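Local coordinates for protein leucine aminopeptidase 2 (Saccharomyces cerevisiae, PDB 2XPZ) that cleaves amino acids from di- and tripeptides as a zinc-dependent aminopeptidase of the M1 family, with a weak epoxide hydrolase activity in vitro, at residues A[30-35]-A[166-171]; A[181-186]-A[194-199]; A[322-327]-A[388-393]; A[407-412]-A[437-442]. All coordinates share one frame; numbering follows the deposited sequence.

Contact 1: residues A[30-35]-A[166-171]; sequences VLHTDL and TFTASI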
# COMPACT_ATOMS: atom_id res chain seq x y z
N VAL A 30 20.04 17.01 -5.55
CA VAL A 30 18.92 17.44 -6.33
C VAL A 30 18.25 18.50 -5.52
O VAL A 30 17.71 18.22 -4.47
CB VAL A 30 17.93 16.30 -6.57
CG1 VAL A 30 16.76 16.80 -7.35
CG2 VAL A 30 18.60 15.17 -7.33
N LEU A 31 18.32 19.74 -6.00
CA LEU A 31 17.81 20.84 -5.21
C LEU A 31 16.34 21.08 -5.48
O LEU A 31 15.63 21.62 -4.63
CB LEU A 31 18.62 22.12 -5.43
CG LEU A 31 20.03 22.04 -4.86
CD1 LEU A 31 20.82 23.24 -5.30
CD2 LEU A 31 19.99 21.96 -3.36
N HIS A 32 15.88 20.67 -6.65
CA HIS A 32 14.49 20.90 -7.01
C HIS A 32 14.20 20.27 -8.34
O HIS A 32 15.02 20.31 -9.24
CB HIS A 32 14.18 22.39 -7.08
CG HIS A 32 12.76 22.70 -7.47
ND1 HIS A 32 11.72 22.63 -6.56
CD2 HIS A 32 12.22 23.07 -8.64
CE1 HIS A 32 10.60 22.95 -7.18
NE2 HIS A 32 10.87 23.22 -8.44
N THR A 33 13.02 19.67 -8.45
CA THR A 33 12.63 18.99 -9.67
C THR A 33 11.35 19.62 -10.19
O THR A 33 10.50 20.06 -9.40
CB THR A 33 12.43 17.48 -9.44
OG1 THR A 33 13.50 16.96 -8.64
CG2 THR A 33 12.38 16.73 -10.76
N ASP A 34 11.22 19.68 -11.51
CA ASP A 34 10.05 20.28 -12.14
C ASP A 34 9.58 19.40 -13.30
O ASP A 34 10.38 19.01 -14.15
CB ASP A 34 10.35 21.70 -12.64
CG ASP A 34 9.12 22.41 -13.20
OD1 ASP A 34 8.26 22.83 -12.40
OD2 ASP A 34 9.01 22.56 -14.43
N LEU A 35 8.30 19.07 -13.31
CA LEU A 35 7.72 18.23 -14.35
C LEU A 35 6.75 19.04 -15.23
O LEU A 35 5.79 19.61 -14.73
CB LEU A 35 7.00 17.03 -13.73
CG LEU A 35 7.82 15.99 -12.96
CD1 LEU A 35 6.90 15.18 -12.05
CD2 LEU A 35 8.61 15.08 -13.89
N THR A 166 12.05 18.76 -3.60
CA THR A 166 10.79 19.46 -3.72
C THR A 166 10.35 19.30 -5.17
O THR A 166 11.13 18.89 -6.02
CB THR A 166 10.88 20.93 -3.27
OG1 THR A 166 11.80 21.64 -4.11
CG2 THR A 166 11.38 21.00 -1.86
N PHE A 167 9.10 19.60 -5.44
CA PHE A 167 8.58 19.40 -6.79
C PHE A 167 7.63 20.50 -7.17
O PHE A 167 7.01 21.14 -6.34
CB PHE A 167 7.80 18.09 -6.89
CG PHE A 167 8.59 16.95 -7.40
CD1 PHE A 167 9.30 16.15 -6.53
CD2 PHE A 167 8.60 16.64 -8.74
CE1 PHE A 167 10.00 15.08 -6.99
CE2 PHE A 167 9.31 15.56 -9.20
CZ PHE A 167 10.01 14.79 -8.33
N THR A 168 7.48 20.68 -8.45
CA THR A 168 6.55 21.66 -8.96
C THR A 168 6.13 20.98 -10.26
O THR A 168 6.95 20.33 -10.91
CB THR A 168 7.24 23.09 -8.98
OG1 THR A 168 6.31 24.12 -9.31
CG2 THR A 168 8.43 23.16 -9.89
N ALA A 169 4.85 20.98 -10.60
CA ALA A 169 4.42 20.19 -11.75
C ALA A 169 3.31 20.85 -12.54
O ALA A 169 2.30 21.26 -11.97
CB ALA A 169 3.97 18.80 -11.31
N SER A 170 3.52 20.94 -13.85
CA SER A 170 2.53 21.45 -14.79
C SER A 170 2.10 20.31 -15.67
O SER A 170 2.89 19.82 -16.48
CB SER A 170 3.14 22.54 -15.68
OG SER A 170 3.31 23.73 -14.94
N ILE A 171 0.87 19.88 -15.52
CA ILE A 171 0.36 18.75 -16.27
C ILE A 171 -0.84 19.19 -17.08
O ILE A 171 -1.78 19.78 -16.53
CB ILE A 171 -0.03 17.58 -15.33
CG1 ILE A 171 1.16 17.17 -14.48
CG2 ILE A 171 -0.55 16.40 -16.13
CD1 ILE A 171 0.78 16.56 -13.19
O HOH W 1 15.06 19.74 -2.27
O HOH W 2 5.66 23.96 -13.44
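Residues 30-35 and 166-171 are neighbouring strands in the large mixed sheet of the M1 N-terminal domain, and they run side by side as its parallel pair, with Leu35 bridged to Ala169. Leu35 anchors the ladder at both its backbone groups: its N donates to Thr168 O at 3.0 Å, and its O accepts from Ser170 N at 2.8 Å. Toward the start of the pair the bonds stretch, Thr33 N to Thr166 O at 3.2 Å and then a weak, bent bond from Thr168 N to Thr33 O.

The faces differ in chemistry. On the buried one, Thr33 lies alongside Phe167 and sets CB over the ring in a CH-pi contact, 3.9 Å from the centroid, while Leu35 CD1 meets Phe167 CE2 at 3.8 Å. Threonine suits this place because its methyl, anti to the backbone N, packs against the ring, while OG1 turns to the hydroxyl of Ser165. On the more exposed face, His32 ND1 and Thr166 OG1 share a nearly straight hydrogen bond of 2.6 Å (167°), the hydroxyl approaching the imidazole edge in the ring plane. His32 reaches across because its CG is anti to the backbone N (chi1 179°). A water held by Leu31 O and, weakly, by Thr166 N extends this polar end.

Strand 45-56 flanks residues 30-35, where Leu31 and His32 both face Gln53 in a classic beta bulge; strand 193-199 takes the far edge of 166-171, pairing with Phe167 and Ala169, and loop residues Phe155 and Ile207 cover Leu35 and Phe167.

Contact 2: residues A[181-186]-A[194-199]; sequences GIRIED and YRFEQK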
# COMPACT_ATOMS: atom_id res chain seq x y z
N GLY A 181 0.76 16.74 -4.83
CA GLY A 181 1.20 18.07 -4.50
C GLY A 181 -0.03 18.86 -4.21
O GLY A 181 -1.13 18.32 -4.25
N ILE A 182 0.15 20.14 -3.92
CA ILE A 182 -0.95 21.04 -3.67
C ILE A 182 -1.11 21.94 -4.86
O ILE A 182 -0.16 22.57 -5.32
CB ILE A 182 -0.74 21.85 -2.39
CG1 ILE A 182 -0.65 20.89 -1.19
CG2 ILE A 182 -1.86 22.86 -2.21
CD1 ILE A 182 -0.51 21.55 0.14
N ARG A 183 -2.31 21.98 -5.39
CA ARG A 183 -2.56 22.73 -6.60
C ARG A 183 -2.37 24.22 -6.39
O ARG A 183 -2.83 24.78 -5.40
CB ARG A 183 -3.98 22.44 -7.08
CG ARG A 183 -4.18 22.86 -8.49
CD ARG A 183 -5.38 22.25 -9.10
NE ARG A 183 -5.72 22.95 -10.33
CZ ARG A 183 -6.86 22.80 -10.99
NH1 ARG A 183 -7.77 21.96 -10.53
NH2 ARG A 183 -7.09 23.48 -12.10
N ILE A 184 -1.68 24.86 -7.33
CA ILE A 184 -1.47 26.31 -7.31
C ILE A 184 -2.56 27.03 -8.11
O ILE A 184 -3.23 26.44 -8.95
CB ILE A 184 -0.11 26.66 -7.95
CG1 ILE A 184 1.03 25.86 -7.33
CG2 ILE A 184 0.20 28.14 -7.82
CD1 ILE A 184 2.31 26.00 -8.12
N GLU A 185 -2.72 28.33 -7.84
CA GLU A 185 -3.67 29.16 -8.57
C GLU A 185 -3.22 29.35 -10.01
O GLU A 185 -2.05 29.63 -10.28
CB GLU A 185 -3.85 30.52 -7.87
CG GLU A 185 -2.70 31.52 -8.08
CD GLU A 185 -1.38 31.07 -7.47
OE1 GLU A 185 -1.38 30.63 -6.30
OE2 GLU A 185 -0.34 31.15 -8.16
N ASP A 186 -4.15 29.18 -10.95
CA ASP A 186 -3.81 29.27 -12.37
C ASP A 186 -4.64 30.35 -13.06
O ASP A 186 -5.74 30.67 -12.62
CB ASP A 186 -3.98 27.90 -13.04
CG ASP A 186 -3.82 27.94 -14.55
OD1 ASP A 186 -4.70 28.52 -15.23
OD2 ASP A 186 -2.83 27.38 -15.06
N TYR A 194 -3.02 21.94 -15.44
CA TYR A 194 -3.07 21.91 -13.97
C TYR A 194 -1.68 22.05 -13.37
O TYR A 194 -0.73 21.44 -13.86
CB TYR A 194 -3.73 20.61 -13.47
CG TYR A 194 -5.08 20.38 -14.08
CD1 TYR A 194 -6.24 20.70 -13.40
CD2 TYR A 194 -5.19 19.87 -15.37
CE1 TYR A 194 -7.48 20.49 -13.98
CE2 TYR A 194 -6.42 19.67 -15.95
CZ TYR A 194 -7.56 19.98 -15.26
OH TYR A 194 -8.77 19.78 -15.88
N ARG A 195 -1.59 22.84 -12.30
CA ARG A 195 -0.30 23.20 -11.70
C ARG A 195 -0.26 22.91 -10.21
O ARG A 195 -1.15 23.32 -9.47
CB ARG A 195 0.05 24.68 -11.98
CG ARG A 195 0.80 24.90 -13.30
CD ARG A 195 0.72 26.31 -13.82
NE ARG A 195 1.16 26.35 -15.21
CZ ARG A 195 2.42 26.56 -15.59
NH1 ARG A 195 3.36 26.76 -14.68
NH2 ARG A 195 2.73 26.57 -16.88
N PHE A 196 0.77 22.22 -9.77
CA PHE A 196 0.87 21.83 -8.37
C PHE A 196 2.25 22.11 -7.78
O PHE A 196 3.25 22.21 -8.49
CB PHE A 196 0.58 20.35 -8.23
CG PHE A 196 -0.55 19.87 -9.07
CD1 PHE A 196 -1.82 19.79 -8.54
CD2 PHE A 196 -0.33 19.45 -10.36
CE1 PHE A 196 -2.84 19.33 -9.28
CE2 PHE A 196 -1.36 18.98 -11.11
CZ PHE A 196 -2.62 18.92 -10.58
N GLU A 197 2.28 22.21 -6.45
CA GLU A 197 3.52 22.37 -5.72
C GLU A 197 3.64 21.28 -4.67
O GLU A 197 2.69 21.03 -3.92
CB GLU A 197 3.52 23.71 -5.00
CG GLU A 197 4.19 24.81 -5.76
CD GLU A 197 4.24 26.10 -4.99
OE1 GLU A 197 3.49 26.26 -4.01
OE2 GLU A 197 5.05 26.96 -5.38
N GLN A 198 4.80 20.65 -4.61
CA GLN A 198 5.17 19.80 -3.49
C GLN A 198 6.28 20.49 -2.70
O GLN A 198 7.45 20.37 -3.04
CB GLN A 198 5.65 18.43 -3.97
CG GLN A 198 5.90 17.47 -2.85
CD GLN A 198 4.75 17.44 -1.88
OE1 GLN A 198 4.73 18.18 -0.90
NE2 GLN A 198 3.76 16.62 -2.17
N LYS A 199 5.90 21.22 -1.65
CA LYS A 199 6.81 22.05 -0.85
C LYS A 199 7.73 21.25 0.08
O LYS A 199 8.73 21.77 0.58
CB LYS A 199 6.03 23.06 -0.02
CG LYS A 199 5.52 24.25 -0.79
CD LYS A 199 4.64 25.14 0.07
CE LYS A 199 3.58 24.33 0.80
NZ LYS A 199 4.01 23.96 2.18
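Ile182 and Glu197 exchange a pair of backbone hydrogen bonds: Ile182 N gives to Glu197 O and Glu197 N to Ile182 O, both at 2.7 Å. A third bond, Ile184 N to Arg195 O, carries the pairing past Arg183 and Phe196, a non-hydrogen-bonded pair whose CA atoms come within 4.0 Å. Gly181 enters this ladder with its CA 3.4 Å from Glu197 O, where a beta carbon would strike that oxygen.

The apolar contacts use long side chains for their methylenes. Phe196 CD1 rests 3.7 Å from Arg183 CB, and its CE1 meets the arginine's CG and CD. The two segments form a beta hairpin at the edge of the N-terminal domain's large sheet, with 182-183 as its last strand on this side, which suits long side chains whose carbon stems pack while their polar ends stay near the surface. Across from that ring, Ile184 CD1 presses on Glu197 CG at 3.2 Å, the side chains crossing at about a right angle. An alanine in place of Glu197 has no CG for Ile184 CD1 to rest on, and would probably open a gap there and set the end of the isoleucine free to turn.

Among the polar ends, Arg183 has CG anti to the backbone N (chi1 -164°) and is extended from there to NE, which carries its guanidinium to Tyr194; CD1 of the tyrosine lies over one guanidinium face, the two planes 62° apart. Arg195 NE stays 4.1 Å from OD2 of poorly ordered Asp186, too far for a salt bridge. Gln198, bent at chi2, gives NE2 to Ser180 O and Asn280 OD1.

Contact 3: residues A[322-327]-A[388-393]; sequences LNEGWT and VPYEKG. With ZN (zinc ion), chain C.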
# COMPACT_ATOMS: atom_id res chain seq x y z
N LEU A 322 11.53 -0.06 7.48
CA LEU A 322 11.47 1.25 8.13
C LEU A 322 10.37 2.14 7.54
O LEU A 322 9.90 3.09 8.17
CB LEU A 322 12.81 1.96 7.97
CG LEU A 322 13.98 1.40 8.77
CD1 LEU A 322 15.29 1.86 8.18
CD2 LEU A 322 13.86 1.82 10.23
N ASN A 323 10.00 1.82 6.31
CA ASN A 323 8.91 2.48 5.64
C ASN A 323 7.64 1.88 6.19
O ASN A 323 6.91 2.51 6.94
CB ASN A 323 9.01 2.23 4.13
CG ASN A 323 8.26 3.26 3.30
OD1 ASN A 323 7.27 3.82 3.73
ND2 ASN A 323 8.72 3.48 2.08
N GLU A 324 7.43 0.61 5.85
CA GLU A 324 6.16 -0.08 6.07
C GLU A 324 5.87 -0.62 7.47
O GLU A 324 4.73 -0.62 7.91
CB GLU A 324 6.01 -1.21 5.06
CG GLU A 324 5.60 -0.70 3.71
CD GLU A 324 4.28 0.03 3.79
OE1 GLU A 324 3.66 0.04 4.88
OE2 GLU A 324 3.85 0.58 2.75
N GLY A 325 6.91 -1.08 8.16
CA GLY A 325 6.76 -1.53 9.53
C GLY A 325 6.39 -0.40 10.46
O GLY A 325 5.48 -0.53 11.26
N TRP A 326 7.11 0.71 10.37
CA TRP A 326 6.81 1.88 11.19
C TRP A 326 5.41 2.37 10.92
O TRP A 326 4.77 2.97 11.77
CB TRP A 326 7.79 3.02 10.88
CG TRP A 326 8.84 3.31 11.92
CD1 TRP A 326 10.19 3.26 11.75
CD2 TRP A 326 8.63 3.73 13.27
NE1 TRP A 326 10.84 3.62 12.91
CE2 TRP A 326 9.89 3.91 13.86
CE3 TRP A 326 7.49 3.97 14.05
CZ2 TRP A 326 10.06 4.31 15.18
CZ3 TRP A 326 7.65 4.37 15.36
CH2 TRP A 326 8.92 4.54 15.91
N THR A 327 4.92 2.10 9.72
CA THR A 327 3.63 2.62 9.30
C THR A 327 2.51 1.75 9.83
O THR A 327 1.48 2.25 10.26
CB THR A 327 3.52 2.70 7.78
OG1 THR A 327 4.34 3.76 7.30
CG2 THR A 327 2.11 2.98 7.40
N VAL A 388 6.30 -9.37 5.16
CA VAL A 388 7.36 -9.29 6.14
C VAL A 388 7.62 -7.86 6.64
O VAL A 388 7.50 -7.62 7.84
CB VAL A 388 8.65 -9.92 5.61
CG1 VAL A 388 9.60 -10.17 6.75
CG2 VAL A 388 8.33 -11.22 4.91
N PRO A 389 7.96 -6.93 5.74
CA PRO A 389 8.27 -5.56 6.16
C PRO A 389 7.19 -4.98 7.05
O PRO A 389 7.46 -4.37 8.07
CB PRO A 389 8.31 -4.78 4.84
CG PRO A 389 8.67 -5.77 3.84
CD PRO A 389 8.05 -7.07 4.27
N TYR A 390 5.95 -5.16 6.64
CA TYR A 390 4.82 -4.67 7.40
C TYR A 390 4.71 -5.28 8.79
O TYR A 390 4.70 -4.57 9.80
CB TYR A 390 3.54 -4.98 6.63
CG TYR A 390 3.51 -4.40 5.24
CD1 TYR A 390 4.21 -4.99 4.21
CD2 TYR A 390 2.75 -3.27 4.95
CE1 TYR A 390 4.18 -4.47 2.92
CE2 TYR A 390 2.71 -2.74 3.67
CZ TYR A 390 3.43 -3.34 2.66
OH TYR A 390 3.39 -2.83 1.39
N GLU A 391 4.64 -6.61 8.84
CA GLU A 391 4.21 -7.30 10.06
C GLU A 391 5.34 -7.63 11.01
O GLU A 391 5.23 -7.41 12.23
CB GLU A 391 3.44 -8.56 9.70
CG GLU A 391 2.16 -8.29 8.95
CD GLU A 391 1.24 -7.35 9.69
OE1 GLU A 391 1.51 -7.02 10.87
OE2 GLU A 391 0.22 -6.93 9.10
N LYS A 392 6.42 -8.17 10.45
CA LYS A 392 7.60 -8.47 11.23
C LYS A 392 8.25 -7.16 11.66
O LYS A 392 8.86 -7.08 12.72
CB LYS A 392 8.58 -9.32 10.42
CG LYS A 392 9.85 -9.68 11.17
CD LYS A 392 10.86 -10.40 10.29
CE LYS A 392 10.64 -11.90 10.24
NZ LYS A 392 11.91 -12.60 10.57
N GLY A 393 8.10 -6.14 10.82
CA GLY A 393 8.50 -4.79 11.17
C GLY A 393 7.59 -4.19 12.22
O GLY A 393 8.06 -3.47 13.10
ZN ZN C . 1.89 1.29 3.20
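Glu324 and Tyr390 both place CG anti to their own carbonyl carbon (chi1 -57° in the tyrosine), and a further bend of the glutamate at chi2 (-59°) folds it along the phenol, so that the two side chains lie side by side and point the same way, toward the zinc. Glu324 CG sits over one ring face, 3.8 Å from the centroid, a CH-pi contact that suits a residue with an aliphatic stem. Beyond it the carboxylate is only moderately tilted against the ring. Its OE2 binds the zinc ion at 2.1 Å, whereas OE1 is farther from the metal, at 2.7 Å. Glu324 is thus the third protein ligand, joining His301 and His305 of the HExxH motif, as in M1 peptidases. Tyr390, the proton donor, has its OH 3.7 Å from Glu324 OE2, with no direct hydrogen bond between them.

At the level of the backbone the helices come unusually near: their axes approach to 7.0 Å at a crossing angle of -47°. Glycines make this possible. Gly325 CA is 4.0 Å from Gly393 CA and 3.3 Å from Pro389 O, and a beta carbon on either glycine would clash across the interface.

Around the pair, Thr327 faces the zinc-binding helix 299-304, and Trp326 packs into helix 407-420 against Tyr417 and Phe418. On helix 387-403, Glu391 makes a salt bridge to Arg332 and touches helix 341-361.

Contact 4: residues A[407-412]-A[437-442]; sequences KAEFDP and EFYPEK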
# COMPACT_ATOMS: atom_id res chain seq x y z
N LYS A 407 3.77 2.60 25.79
CA LYS A 407 3.53 3.71 24.87
C LYS A 407 4.06 5.04 25.36
O LYS A 407 4.64 5.79 24.60
CB LYS A 407 2.04 3.82 24.54
CG LYS A 407 1.50 2.67 23.72
CD LYS A 407 0.03 2.42 23.99
CE LYS A 407 -0.61 3.61 24.71
NZ LYS A 407 -2.08 3.43 24.83
N ALA A 408 3.86 5.33 26.64
CA ALA A 408 4.34 6.60 27.18
C ALA A 408 5.86 6.67 27.25
O ALA A 408 6.43 7.76 27.32
CB ALA A 408 3.73 6.86 28.55
N GLU A 409 6.53 5.53 27.22
CA GLU A 409 7.99 5.51 27.28
C GLU A 409 8.59 5.47 25.88
O GLU A 409 9.69 5.99 25.65
CB GLU A 409 8.48 4.32 28.11
CG GLU A 409 9.89 4.49 28.66
CD GLU A 409 9.93 5.35 29.91
OE1 GLU A 409 8.84 5.65 30.45
OE2 GLU A 409 11.04 5.71 30.35
N PHE A 410 7.85 4.87 24.95
CA PHE A 410 8.31 4.71 23.57
C PHE A 410 7.85 5.86 22.70
O PHE A 410 8.47 6.17 21.69
CB PHE A 410 7.78 3.41 22.99
CG PHE A 410 8.47 2.98 21.73
CD1 PHE A 410 9.83 2.74 21.72
CD2 PHE A 410 7.76 2.78 20.56
CE1 PHE A 410 10.47 2.33 20.57
CE2 PHE A 410 8.40 2.37 19.40
CZ PHE A 410 9.76 2.14 19.41
N ASP A 411 6.73 6.46 23.08
CA ASP A 411 6.18 7.58 22.34
C ASP A 411 7.17 8.73 22.19
O ASP A 411 7.21 9.37 21.15
CB ASP A 411 4.88 8.07 22.96
CG ASP A 411 3.66 7.61 22.20
OD1 ASP A 411 3.84 6.82 21.25
OD2 ASP A 411 2.53 8.02 22.55
N PRO A 412 7.95 9.02 23.24
CA PRO A 412 8.99 10.05 23.12
C PRO A 412 10.07 9.68 22.11
O PRO A 412 10.62 10.57 21.48
CB PRO A 412 9.58 10.12 24.53
CG PRO A 412 8.51 9.61 25.41
CD PRO A 412 7.83 8.54 24.62
N GLU A 437 20.85 5.61 21.21
CA GLU A 437 21.25 6.95 21.62
C GLU A 437 20.20 7.65 22.49
O GLU A 437 20.54 8.50 23.31
CB GLU A 437 21.60 7.82 20.40
CG GLU A 437 23.10 7.93 20.12
CD GLU A 437 23.42 8.41 18.71
OE1 GLU A 437 22.67 9.25 18.16
OE2 GLU A 437 24.44 7.96 18.15
N PHE A 438 18.94 7.29 22.30
CA PHE A 438 17.83 7.98 22.99
C PHE A 438 17.53 7.41 24.38
O PHE A 438 16.88 8.07 25.20
CB PHE A 438 16.57 7.96 22.11
CG PHE A 438 15.48 8.87 22.60
CD1 PHE A 438 15.49 10.21 22.29
CD2 PHE A 438 14.44 8.38 23.38
CE1 PHE A 438 14.50 11.06 22.73
CE2 PHE A 438 13.44 9.23 23.83
CZ PHE A 438 13.47 10.57 23.51
N TYR A 439 18.01 6.20 24.66
CA TYR A 439 17.87 5.62 25.99
C TYR A 439 19.23 5.25 26.61
O TYR A 439 19.73 4.14 26.41
CB TYR A 439 16.93 4.40 25.95
CG TYR A 439 15.50 4.70 25.49
CD1 TYR A 439 14.57 5.27 26.36
CD2 TYR A 439 15.09 4.39 24.21
CE1 TYR A 439 13.27 5.54 25.94
CE2 TYR A 439 13.79 4.65 23.78
CZ TYR A 439 12.89 5.23 24.66
OH TYR A 439 11.60 5.49 24.25
N PRO A 440 19.83 6.18 27.36
CA PRO A 440 21.09 5.87 28.05
C PRO A 440 20.79 4.96 29.22
O PRO A 440 21.47 3.94 29.40
CB PRO A 440 21.54 7.24 28.57
CG PRO A 440 20.29 8.02 28.73
CD PRO A 440 19.38 7.56 27.63
N GLU A 441 19.78 5.33 29.99
CA GLU A 441 19.34 4.56 31.14
C GLU A 441 18.85 3.19 30.71
O GLU A 441 19.23 2.17 31.29
CB GLU A 441 18.23 5.31 31.89
CG GLU A 441 18.51 6.79 32.06
CD GLU A 441 18.09 7.31 33.42
OE1 GLU A 441 16.88 7.60 33.60
OE2 GLU A 441 18.96 7.44 34.30
N LYS A 442 18.01 3.17 29.68
CA LYS A 442 17.38 1.94 29.21
C LYS A 442 18.35 1.03 28.45
O LYS A 442 17.94 0.06 27.82
CB LYS A 442 16.15 2.23 28.34
CG LYS A 442 14.92 2.80 29.08
CD LYS A 442 14.28 1.76 30.01
CE LYS A 442 12.75 1.78 29.96
NZ LYS A 442 12.14 3.03 30.48
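Tyr439 reaches from the segment 437-442 to the backbone of Glu409, with its CG anti to the carbonyl carbon (chi1 -61°). Its hydroxyl donates to Glu409 O, which lies in the ring plane at the edge; the modelled 2.4 Å is very short, so the exact length is doubtful. Tyrosine suits the place, having a long flat body that can be buried and a polar end that finds a carbonyl.

Glu409 itself leaves the helix with CG anti to the backbone N (chi1 -158°) and then bends at chi2, which swings OE2 to Lys442 NZ for a 2.9 Å salt bridge. Lys442 is bent at chi2, chi3 and chi4 to arrive there, and NZ has a second, weak bond to Leu404 O.

Phe438 points across to Pro412, its CE2 4.0 Å from Pro412 CB. The same ring puts CD2 over one face of Tyr439. A serine in place of Phe438 would probably leave a gap beside Pro412 and take away the ring that covers one face of Tyr439.

In the fold, the contact ties the N-terminal part of helix 407-420 to the end of helix 428-438 and the turn after it; Phe413 and His416 of the former back Phe438, while Phe410 packs on Leu400 of helix 387-403.

Contacts 1 and 2 belong to one sheet: strands 165-172 and 193-199 are neighbours, joined by probable backbone bonds such as Phe167 O to Gln198 N, so together they run from a parallel join to the hairpin at the sheet's edge. Both are partly buried and depend on backbone ladders. Contact 3 is the buried one, its centre about 11 Å from the centre of the chain, where two helices bring together side chains for metal and catalysis. Contact 4, its centre about 29 Å from the centre of the chain, lies away from the annotated sites and relies on side chains reaching across, one to a carbonyl and one in a salt bridge; it meets contact 3 where Trp326 packs on Phe410. Neither sheet contact touches contact 3.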